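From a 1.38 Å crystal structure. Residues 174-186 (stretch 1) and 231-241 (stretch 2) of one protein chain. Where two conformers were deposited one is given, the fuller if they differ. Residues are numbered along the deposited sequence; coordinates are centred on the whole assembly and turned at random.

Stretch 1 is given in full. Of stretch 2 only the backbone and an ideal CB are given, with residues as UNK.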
# COMPACT_ATOMS: atom_id res chain seq x y z
N VAL A 174 12.02 -3.72 -0.40
CA VAL A 174 12.83 -3.17 -1.47
C VAL A 174 13.66 -4.29 -2.07
O VAL A 174 14.45 -4.93 -1.38
CB VAL A 174 13.75 -2.07 -0.93
CG1 VAL A 174 14.55 -1.41 -2.07
CG2 VAL A 174 12.95 -1.03 -0.15
N ASP A 175 13.48 -4.51 -3.37
CA ASP A 175 14.14 -5.55 -4.13
C ASP A 175 15.65 -5.35 -4.12
O ASP A 175 16.15 -4.38 -4.69
CB ASP A 175 13.60 -5.47 -5.56
CG ASP A 175 14.08 -6.58 -6.46
OD1 ASP A 175 15.11 -7.23 -6.16
OD2 ASP A 175 13.42 -6.79 -7.48
N GLY A 176 16.35 -6.26 -3.47
CA GLY A 176 17.80 -6.18 -3.33
C GLY A 176 18.56 -6.41 -4.62
O GLY A 176 19.78 -6.35 -4.61
N SER A 177 17.86 -6.69 -5.72
CA SER A 177 18.52 -6.78 -7.02
C SER A 177 18.69 -5.40 -7.65
O SER A 177 19.39 -5.26 -8.64
CB SER A 177 17.73 -7.70 -7.96
OG SER A 177 16.52 -7.08 -8.38
N VAL A 178 18.06 -4.37 -7.08
CA VAL A 178 18.28 -3.01 -7.60
C VAL A 178 18.77 -1.99 -6.57
O VAL A 178 19.26 -0.94 -6.94
CB VAL A 178 17.05 -2.42 -8.32
CG1 VAL A 178 16.56 -3.37 -9.41
CG2 VAL A 178 15.96 -2.10 -7.34
N GLY A 179 18.64 -2.29 -5.28
CA GLY A 179 19.23 -1.42 -4.28
C GLY A 179 18.79 -1.72 -2.86
O GLY A 179 18.10 -2.71 -2.62
N LEU A 180 19.22 -0.87 -1.92
CA LEU A 180 18.87 -1.01 -0.52
C LEU A 180 18.07 0.21 -0.07
O LEU A 180 18.31 1.32 -0.51
CB LEU A 180 20.14 -1.09 0.34
CG LEU A 180 21.19 -2.16 0.04
CD1 LEU A 180 22.26 -2.16 1.13
CD2 LEU A 180 20.58 -3.54 -0.10
N GLY A 181 17.10 -0.02 0.80
CA GLY A 181 16.35 1.06 1.40
C GLY A 181 15.67 2.00 0.41
O GLY A 181 15.25 1.60 -0.68
N MSE A 182 15.57 3.25 0.79
CA MSE A 182 14.85 4.23 0.00
C MSE A 182 15.46 4.42 -1.39
O MSE A 182 14.74 4.56 -2.36
CB MSE A 182 14.75 5.57 0.74
CG MSE A 182 13.95 6.65 0.01
SE MSE A 182 12.07 6.21 -0.27
CE MSE A 182 11.40 6.53 1.52
N ALA A 183 16.78 4.44 -1.48
CA ALA A 183 17.43 4.60 -2.77
C ALA A 183 17.01 3.49 -3.74
O ALA A 183 16.76 3.74 -4.92
CB ALA A 183 18.94 4.60 -2.61
N GLY A 184 16.90 2.27 -3.23
CA GLY A 184 16.44 1.15 -4.03
C GLY A 184 15.01 1.35 -4.51
O GLY A 184 14.67 1.05 -5.65
N LEU A 185 14.16 1.87 -3.62
CA LEU A 185 12.77 2.09 -3.96
C LEU A 185 12.59 3.12 -5.07
O LEU A 185 11.60 3.10 -5.80
CB LEU A 185 12.02 2.53 -2.71
CG LEU A 185 10.52 2.41 -2.68
CD1 LEU A 185 10.05 1.03 -3.08
CD2 LEU A 185 10.11 2.73 -1.25
N ARG A 186 13.55 4.04 -5.19
CA ARG A 186 13.51 5.06 -6.22
C ARG A 186 13.85 4.51 -7.59
O ARG A 186 13.68 5.18 -8.61
CB ARG A 186 14.48 6.19 -5.88
CG ARG A 186 14.08 7.00 -4.67
CD ARG A 186 15.09 8.11 -4.42
NE ARG A 186 14.83 8.79 -3.16
CZ ARG A 186 13.86 9.68 -2.98
NH1 ARG A 186 13.04 9.99 -3.97
NH2 ARG A 186 13.71 10.26 -1.80
N UNK A 231 8.27 -9.89 -2.69
CA UNK A 231 8.20 -10.50 -4.01
C UNK A 231 9.60 -10.84 -4.50
O UNK A 231 9.78 -11.75 -5.30
CB UNK A 231 7.49 -9.57 -5.00
N UNK A 232 10.59 -10.09 -4.04
CA UNK A 232 11.98 -10.32 -4.40
C UNK A 232 12.59 -11.36 -3.46
O UNK A 232 12.14 -11.53 -2.33
CB UNK A 232 12.77 -9.01 -4.35
N UNK A 233 13.61 -12.06 -3.94
CA UNK A 233 14.32 -13.04 -3.12
C UNK A 233 15.08 -12.37 -1.98
O UNK A 233 15.15 -12.90 -0.88
CB UNK A 233 15.29 -13.85 -3.98
N UNK A 234 15.63 -11.19 -2.26
CA UNK A 234 16.36 -10.43 -1.25
C UNK A 234 15.68 -9.10 -1.02
O UNK A 234 15.28 -8.43 -1.97
CB UNK A 234 17.82 -10.22 -1.67
N UNK A 235 15.57 -8.70 0.25
CA UNK A 235 14.84 -7.49 0.59
C UNK A 235 15.50 -6.70 1.69
O UNK A 235 16.09 -7.27 2.59
CB UNK A 235 13.41 -7.84 1.00
N UNK A 236 15.37 -5.38 1.60
CA UNK A 236 15.49 -4.52 2.76
C UNK A 236 14.14 -3.82 2.90
O UNK A 236 13.23 -4.07 2.10
CB UNK A 236 16.65 -3.53 2.62
N UNK A 237 14.01 -2.96 3.88
CA UNK A 237 12.68 -2.48 4.26
C UNK A 237 12.63 -0.98 4.51
O UNK A 237 13.54 -0.40 5.10
CB UNK A 237 12.20 -3.22 5.51
N UNK A 238 11.55 -0.37 4.04
CA UNK A 238 11.27 1.03 4.30
C UNK A 238 9.93 1.07 5.01
O UNK A 238 9.00 0.42 4.57
CB UNK A 238 11.26 1.86 3.02
N UNK A 239 9.86 1.79 6.12
CA UNK A 239 8.61 1.93 6.87
C UNK A 239 8.16 3.38 6.80
O UNK A 239 8.94 4.29 7.11
CB UNK A 239 8.78 1.48 8.32
N UNK A 240 6.90 3.57 6.42
CA UNK A 240 6.26 4.88 6.40
C UNK A 240 5.22 4.88 7.52
O UNK A 240 4.12 4.35 7.36
CB UNK A 240 5.63 5.18 5.04
N UNK A 241 5.58 5.44 8.69
CA UNK A 241 4.62 5.36 9.80
C UNK A 241 3.37 6.17 9.55
O UNK A 241 3.43 7.26 8.98
CB UNK A 241 5.27 5.83 11.10

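Stretch 2 runs antiparallel to Val-174 and Asp-175 as a strand, then passes across the helix that follows in stretch 1. At position 231 the ideal CB has nothing of stretch 1 within 5.5 Å, so the choice is open; it is Ala-231. Position 232 points toward stretch 1, its ideal CB 3.4 Å from Asp-175 OD1. That carboxylate oxygen already accepts bonds from Ser-177 N and OG, so a small side chain, or perhaps a donor, would suit. The residue is Ala-232, whose CB packs 3.5 Å from Asp-175 OD1. Position 233 points sideways and meets nothing; it is Ala-233.

At 234 the backbone does the main work: its O accepts a hydrogen bond from Gly-176 N (2.8 Å). The CB points sideways, 4.4 Å from Gly-176 CA, and a long or polar chain could run past the glycine. Lys-234 does so, while water 2 links its N to Asp-175 OD1 (3.1 Å from each). Position 235 pairs with Asp-175 without backbone hydrogen bonds, its CB on the same face as the Asp-175 side chain; its CA makes a CA-H...O contact of 3.3 Å with Val-174 O. Many polar side chains would fit. Asn-235 turns back along its own stretch, ND2 donating to Ala-232 O (2.9 Å).

Position 236 is the most demanding. Its N and O bond Val-174 O (3.2 Å) and Val-174 N (2.8 Å), and its ideal CB lies 4.0 Å from Gly-181 N, a donor facing it. A small hydroxyl side chain, serine or threonine, is the natural answer. In Thr-236, with chi1 in p, OG1 accepts from Gly-181 N (2.9 Å) and donates to water 1 (2.7 Å), which in turn donates to Val-174 O and Gly-179 O. The methyl CG2 rests 3.8 Å from Leu-180 CD2.

Position 237 points away, leaving its identity free as far as stretch 1 is concerned; Tyr-237 occupies it. Position 238 points toward an apolar pocket, its ideal CB 4.5 Å from Leu-185 CD2, 4.6 Å from Val-174 CG2 and 4.9 Å from Met-182 CE. Valine, isoleucine or leucine would be reasonable. Val-238 fills it: CG2 lies 3.9 Å from Val-174 CG2 and 3.6 Å from Gly-181 C, and CG1 3.8 Å from the selenomethionine methyl, Met-182 CE.

Position 239 is out of reach, and holds Val-239. At 240 the CB points sideways, so only a longer apolar chain could approach Met-182; Leu-240 does, CD2 lying 4.4 Å from Met-182 CE. Position 241, also out of reach, is Pro-241, whose phi of -67° suits its ring.

Stretch 2 (231-241) AAAKNTYVVLP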
# COMPACT_ATOMS: atom_id res chain seq x y z
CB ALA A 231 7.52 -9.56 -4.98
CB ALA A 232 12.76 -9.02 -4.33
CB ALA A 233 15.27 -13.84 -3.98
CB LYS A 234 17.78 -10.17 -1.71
CG LYS A 234 18.62 -11.41 -1.94
CD LYS A 234 20.01 -11.00 -2.35
CE LYS A 234 20.00 -10.16 -3.63
NZ LYS A 234 21.33 -9.59 -3.93
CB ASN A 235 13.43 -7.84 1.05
CG ASN A 235 12.60 -8.46 -0.05
OD1 ASN A 235 12.03 -7.75 -0.87
ND2 ASN A 235 12.55 -9.79 -0.08
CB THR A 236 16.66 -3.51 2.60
OG1 THR A 236 16.49 -2.76 1.39
CG2 THR A 236 17.98 -4.25 2.58
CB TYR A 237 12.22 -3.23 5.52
CG TYR A 237 12.33 -4.71 5.33
CD1 TYR A 237 11.27 -5.45 4.81
CD2 TYR A 237 13.52 -5.37 5.61
CE1 TYR A 237 11.40 -6.81 4.60
CE2 TYR A 237 13.64 -6.71 5.41
CZ TYR A 237 12.59 -7.44 4.90
OH TYR A 237 12.76 -8.79 4.70
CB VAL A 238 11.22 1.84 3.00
CG1 VAL A 238 10.67 3.24 3.24
CG2 VAL A 238 12.60 1.89 2.38
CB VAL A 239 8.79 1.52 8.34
CG1 VAL A 239 7.50 1.72 9.10
CG2 VAL A 239 9.24 0.06 8.43
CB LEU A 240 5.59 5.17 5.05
CG LEU A 240 6.51 5.00 3.84
CD1 LEU A 240 5.73 5.20 2.55
CD2 LEU A 240 7.68 5.93 3.87
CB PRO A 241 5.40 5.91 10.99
CG PRO A 241 6.53 6.73 10.39
CD PRO A 241 6.86 6.05 9.09
O HOH W 1 17.00 -4.28 -0.81
O HOH W 2 16.12 -9.96 -5.04
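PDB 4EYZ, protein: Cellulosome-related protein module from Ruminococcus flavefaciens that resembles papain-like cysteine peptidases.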